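Local coordinates for bifunctional purine biosynthetic protein ADE5,7 (Cryptococcus neoformans var. grubii serotype A, PDB 7LVO) that catalyses the second and fifth steps of de novo purine biosynthesis, this chain being the N-terminal half that joins phosphoribosylamine to glycine with ATP, at residues S188-S193 / F211-S216; K262-G267 / E386-S391. One frame throughout, in Å; residues are numbered along the deposited sequence.

Contact 1: S188-S193 / F211-S216; sequences SVIKAS and FAALKS
Ile190, on an inner strand of an antiparallel sheet in the ATP-grasp domain, packs against Ala213 and Leu214 of helix 207-218, an α/β layer contact made of carbon alone. Its CB bond points at the helix, and the side chain branches there. CG2 leans on Leu214 CD2 at 3.7 Å. CG1 takes the other course: it lies beside the backbone N and anti to the carbonyl carbon (chi1 -59°), and passes the same leucine methyl at 4.0 Å. From CG1 the chain runs on extended, carrying CD1 to the helix surface. There CD1 meets Ala213 CB at 3.5 Å and, equally near, Leu214 CD2 at 3.5 Å, the latter a little tighter than ordinary van der Waals contact. The isoleucine and leucine side chains cross at about a right angle, and CD2 touches both branches of Ile190. All three residues are buried. Leu214 also packs on Ala174 and Ile178 of helix 171-179, while Val230 of the neighbouring strand 229-234 touches Ile190. One turn on, Ser216 OG donates to Ala213 O at 2.9 Å, approaching from above the carbonyl plane, 48° out of it, with a C=O...O angle of 99°.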
loop_
_atom_site.group_PDB
_atom_site.type_symbol
_atom_site.label_atom_id
_atom_site.label_comp_id
_atom_site.label_asym_id
_atom_site.label_seq_id
_atom_site.Cartn_x
_atom_site.Cartn_y
_atom_site.Cartn_z
ATOM N N SER A 188 22.332 -11.291 5.483
ATOM C CA SER A 188 22.206 -9.982 4.867
ATOM C C SER A 188 20.996 -9.959 3.943
ATOM O O SER A 188 20.528 -10.999 3.469
ATOM C CB SER A 188 23.470 -9.613 4.072
ATOM O OG SER A 188 24.609 -9.575 4.912
ATOM N N VAL A 189 20.494 -8.751 3.694
ATOM C CA VAL A 189 19.390 -8.516 2.773
ATOM C C VAL A 189 19.872 -7.543 1.708
ATOM O O VAL A 189 20.369 -6.458 2.031
ATOM C CB VAL A 189 18.149 -7.963 3.495
ATOM C CG1 VAL A 189 16.981 -7.855 2.531
ATOM C CG2 VAL A 189 17.789 -8.841 4.687
ATOM N N ILE A 190 19.727 -7.931 0.444
ATOM C CA ILE A 190 20.167 -7.128 -0.691
ATOM C C ILE A 190 18.926 -6.564 -1.367
ATOM O O ILE A 190 18.107 -7.319 -1.907
ATOM C CB ILE A 190 21.008 -7.952 -1.677
ATOM C CG1 ILE A 190 22.240 -8.521 -0.970
ATOM C CG2 ILE A 190 21.413 -7.102 -2.875
ATOM C CD1 ILE A 190 23.103 -9.401 -1.855
ATOM N N LYS A 191 18.791 -5.240 -1.341
ATOM C CA LYS A 191 17.629 -4.555 -1.885
ATOM C C LYS A 191 18.050 -3.601 -2.993
ATOM O O LYS A 191 19.025 -2.859 -2.851
ATOM C CB LYS A 191 16.889 -3.771 -0.797
ATOM C CG LYS A 191 16.339 -4.625 0.335
ATOM C CD LYS A 191 15.578 -3.767 1.331
ATOM C CE LYS A 191 14.979 -4.605 2.446
ATOM N NZ LYS A 191 14.217 -3.757 3.411
ATOM N N ALA A 192 17.307 -3.625 -4.095
ATOM C CA ALA A 192 17.489 -2.644 -5.158
ATOM C C ALA A 192 16.807 -1.341 -4.758
ATOM O O ALA A 192 15.617 -1.331 -4.427
ATOM C CB ALA A 192 16.914 -3.165 -6.472
ATOM N N SER A 193 17.568 -0.243 -4.778
ATOM C CA SER A 193 17.036 1.037 -4.321
ATOM C C SER A 193 15.782 1.421 -5.097
ATOM O O SER A 193 14.769 1.816 -4.505
ATOM C CB SER A 193 18.103 2.123 -4.454
ATOM O OG SER A 193 18.470 2.306 -5.811
ATOM N N PHE A 211 26.880 -12.793 -2.787
ATOM C CA PHE A 211 27.755 -12.354 -3.870
ATOM C C PHE A 211 27.078 -12.528 -5.225
ATOM O O PHE A 211 27.207 -11.672 -6.109
ATOM C CB PHE A 211 29.076 -13.122 -3.824
ATOM C CG PHE A 211 29.729 -13.122 -2.472
ATOM C CD1 PHE A 211 30.184 -11.942 -1.905
ATOM C CD2 PHE A 211 29.902 -14.305 -1.772
ATOM C CE1 PHE A 211 30.788 -11.941 -0.660
ATOM C CE2 PHE A 211 30.505 -14.310 -0.527
ATOM C CZ PHE A 211 30.948 -13.127 0.029
ATOM N N ALA A 212 26.353 -13.631 -5.409
ATOM C CA ALA A 212 25.604 -13.818 -6.646
ATOM C C ALA A 212 24.483 -12.795 -6.765
ATOM O O ALA A 212 24.239 -12.254 -7.853
ATOM C CB ALA A 212 25.047 -15.238 -6.714
ATOM N N ALA A 213 23.790 -12.513 -5.658
ATOM C CA ALA A 213 22.718 -11.527 -5.679
ATOM C C ALA A 213 23.233 -10.119 -5.945
ATOM O O ALA A 213 22.470 -9.278 -6.432
ATOM C CB ALA A 213 21.946 -11.561 -4.358
ATOM N N LEU A 214 24.502 -9.843 -5.642
ATOM C CA LEU A 214 25.063 -8.528 -5.935
ATOM C C LEU A 214 25.389 -8.376 -7.416
ATOM O O LEU A 214 25.193 -7.300 -7.991
ATOM C CB LEU A 214 26.314 -8.281 -5.090
ATOM C CG LEU A 214 26.101 -8.096 -3.587
ATOM C CD1 LEU A 214 27.429 -7.825 -2.892
ATOM C CD2 LEU A 214 25.113 -6.970 -3.321
ATOM N N LYS A 215 25.892 -9.440 -8.049
ATOM C CA LYS A 215 26.193 -9.371 -9.475
ATOM C C LYS A 215 24.925 -9.356 -10.317
ATOM O O LYS A 215 24.916 -8.780 -11.411
ATOM C CB LYS A 215 27.089 -10.540 -9.885
ATOM C CG LYS A 215 27.287 -10.671 -11.388
ATOM C CD LYS A 215 28.352 -11.701 -11.726
ATOM C CE LYS A 215 29.725 -11.251 -11.251
ATOM N NZ LYS A 215 30.787 -12.232 -11.607
ATOM N N SER A 216 23.849 -9.978 -9.830
ATOM C CA SER A 216 22.600 -9.996 -10.579
ATOM C C SER A 216 21.898 -8.643 -10.566
ATOM O O SER A 216 21.050 -8.393 -11.428
ATOM C CB SER A 216 21.666 -11.068 -10.015
ATOM O OG SER A 216 21.409 -10.849 -8.637
#

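Contact 2: K262-G267 / E386-S391; sequences KRIGEG and EGYPGS
Tyr388 OH accepts a hydrogen bond from the backbone N of Gly274, anchoring the far end of a ring whose edge is met by Ile264. The methyl CD1 of Ile264 comes in near the plane of that ring and stands 4.2 Å from Tyr388 CD2. The isoleucine sits where the chain turns a corner just beyond strand 259-263, with its CB bond directed at the loop 386-391. Its CG1 lies anti to the backbone N (chi1 -172°), which sends the longer branch toward the tyrosine carbonyl oxygen: CG1 is 3.8 Å from Tyr388 O, a van der Waals approach. The root of the side chain rests on the proline that follows, Ile264 CB being 4.0 Å from Pro389 CD, and CG2 reaches the same carbon at 4.1 Å. One isoleucine thus bridges the tyrosine and the proline at the protein surface, with no hydrogen bond between the two segments. Backbone hydrogen bonds between Lys262 and Thr273 and between Ile264 and Leu271 hold the corner, and Thr273 also touches Tyr388. A bound 1,2-ethanediol, probably from the crystallisation liquor, lies about 4 Å from the tyrosine side chain. The peptide between Tyr388 and Pro389 is cis, and it folds Pro389 CB over the centre of one face of the tyrosine ring, 4.3 Å above its plane. Gly390 N closes the bend with a short 2.6 Å bond to Gly387 O. With a cis-proline at its third position and this bond across its ends, Gly387-Gly390 is a type VIa turn, here with the tyrosine ring stacked on the proline.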
loop_
_atom_site.group_PDB
_atom_site.type_symbol
_atom_site.label_atom_id
_atom_site.label_comp_id
_atom_site.label_asym_id
_atom_site.label_seq_id
_atom_site.Cartn_x
_atom_site.Cartn_y
_atom_site.Cartn_z
ATOM N N LYS A 262 2.287 -12.032 3.317
ATOM C CA LYS A 262 3.012 -11.828 2.069
ATOM C C LYS A 262 3.132 -13.123 1.273
ATOM O O LYS A 262 3.090 -13.103 0.039
ATOM C CB LYS A 262 4.402 -11.255 2.358
ATOM C CG LYS A 262 4.399 -9.852 2.938
ATOM C CD LYS A 262 5.820 -9.381 3.250
ATOM C CE LYS A 262 5.837 -7.934 3.725
ATOM N NZ LYS A 262 7.220 -7.457 4.027
ATOM N N ARG A 263 3.280 -14.253 1.956
ATOM C CA ARG A 263 3.579 -15.510 1.279
ATOM C C ARG A 263 2.310 -16.180 0.759
ATOM O O ARG A 263 1.217 -16.010 1.308
ATOM C CB ARG A 263 4.325 -16.453 2.223
ATOM C CG ARG A 263 5.747 -16.004 2.537
ATOM C CD ARG A 263 6.331 -16.762 3.719
ATOM N NE ARG A 263 7.724 -16.405 3.962
ATOM C CZ ARG A 263 8.764 -17.027 3.418
ATOM N NH1 ARG A 263 8.604 -18.047 2.590
ATOM N NH2 ARG A 263 9.993 -16.617 3.715
ATOM N N ILE A 264 2.475 -16.964 -0.310
ATOM C CA ILE A 264 1.325 -17.563 -0.979
ATOM C C ILE A 264 0.864 -18.822 -0.258
ATOM O O ILE A 264 -0.335 -19.108 -0.201
ATOM C CB ILE A 264 1.675 -17.847 -2.450
ATOM C CG1 ILE A 264 0.437 -18.292 -3.232
ATOM C CG2 ILE A 264 2.754 -18.926 -2.551
ATOM C CD1 ILE A 264 -0.598 -17.203 -3.420
ATOM N N GLY A 265 1.797 -19.594 0.296
ATOM C CA GLY A 265 1.442 -20.870 0.897
ATOM C C GLY A 265 0.959 -20.717 2.332
ATOM O O GLY A 265 1.454 -19.888 3.097
ATOM N N GLU A 266 -0.026 -21.537 2.689
ATOM C CA GLU A 266 -0.532 -21.554 4.053
ATOM C C GLU A 266 0.602 -21.852 5.035
ATOM O O GLU A 266 1.622 -22.460 4.691
ATOM C CB GLU A 266 -1.641 -22.591 4.202
ATOM C CG GLU A 266 -2.885 -22.296 3.375
ATOM C CD GLU A 266 -3.980 -23.325 3.575
ATOM O OE1 GLU A 266 -3.702 -24.383 4.184
ATOM O OE2 GLU A 266 -5.123 -23.079 3.124
ATOM N N GLY A 267 0.410 -21.409 6.276
ATOM C CA GLY A 267 1.454 -21.514 7.268
ATOM C C GLY A 267 2.607 -20.561 7.076
ATOM O O GLY A 267 3.656 -20.747 7.695
ATOM N N GLU A 386 -4.602 -19.002 -10.832
ATOM C CA GLU A 386 -3.761 -20.191 -10.848
ATOM C C GLU A 386 -2.353 -19.847 -11.319
ATOM O O GLU A 386 -2.168 -19.334 -12.427
ATOM C CB GLU A 386 -4.384 -21.250 -11.757
ATOM C CG GLU A 386 -3.607 -22.549 -11.835
ATOM C CD GLU A 386 -4.276 -23.574 -12.743
ATOM O OE1 GLU A 386 -5.410 -23.317 -13.198
ATOM O OE2 GLU A 386 -3.664 -24.630 -12.995
ATOM N N GLY A 387 -1.358 -20.140 -10.476
ATOM C CA GLY A 387 0.041 -19.929 -10.789
ATOM C C GLY A 387 0.667 -18.763 -10.050
ATOM O O GLY A 387 1.876 -18.789 -9.781
ATOM N N TYR A 388 -0.120 -17.740 -9.734
ATOM C CA TYR A 388 0.390 -16.592 -8.994
ATOM C C TYR A 388 1.094 -17.065 -7.722
ATOM O O TYR A 388 0.608 -17.986 -7.055
ATOM C CB TYR A 388 -0.769 -15.648 -8.654
ATOM C CG TYR A 388 -0.380 -14.411 -7.883
ATOM C CD1 TYR A 388 0.069 -13.274 -8.537
ATOM C CD2 TYR A 388 -0.472 -14.377 -6.500
ATOM C CE1 TYR A 388 0.428 -12.139 -7.832
ATOM C CE2 TYR A 388 -0.123 -13.246 -5.791
ATOM C CZ TYR A 388 0.331 -12.132 -6.459
ATOM O OH TYR A 388 0.678 -11.000 -5.747
ATOM N N PRO A 389 2.235 -16.461 -7.346
ATOM C CA PRO A 389 2.925 -15.318 -7.958
ATOM C C PRO A 389 3.681 -15.637 -9.244
ATOM O O PRO A 389 4.373 -14.764 -9.770
ATOM C CB PRO A 389 3.915 -14.885 -6.860
ATOM C CG PRO A 389 4.223 -16.150 -6.138
ATOM C CD PRO A 389 2.941 -16.952 -6.145
ATOM N N GLY A 390 3.548 -16.860 -9.739
ATOM C CA GLY A 390 4.150 -17.241 -10.998
ATOM C C GLY A 390 3.304 -16.799 -12.174
ATOM O O GLY A 390 2.460 -15.905 -12.069
ATOM N N SER A 391 3.539 -17.440 -13.316
ATOM C CA SER A 391 2.732 -17.171 -14.498
ATOM C C SER A 391 1.315 -17.692 -14.293
ATOM O O SER A 391 1.106 -18.772 -13.734
ATOM C CB SER A 391 3.364 -17.819 -15.729
ATOM O OG SER A 391 3.530 -19.214 -15.544
#

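The two contacts follow each other along the chain, contact 1 closing before contact 2 opens, and they do not touch: their centres are 23 Å apart. The nearest atoms, about 8 Å from each other, are the ammonium nitrogens of Lys191 and Lys262, each salt-bridged to a glutamate of its own neighbourhood, Glu233 and Glu240. Contact 1 is internal to the ATP-grasp domain, in a region predicted to bind ATP. Contact 2 instead joins a corner of the ATP-grasp part of the chain to a loop of the C domain. Neither contact includes Glu331 or Asn333, the predicted magnesium ligands, and both lie away from that site.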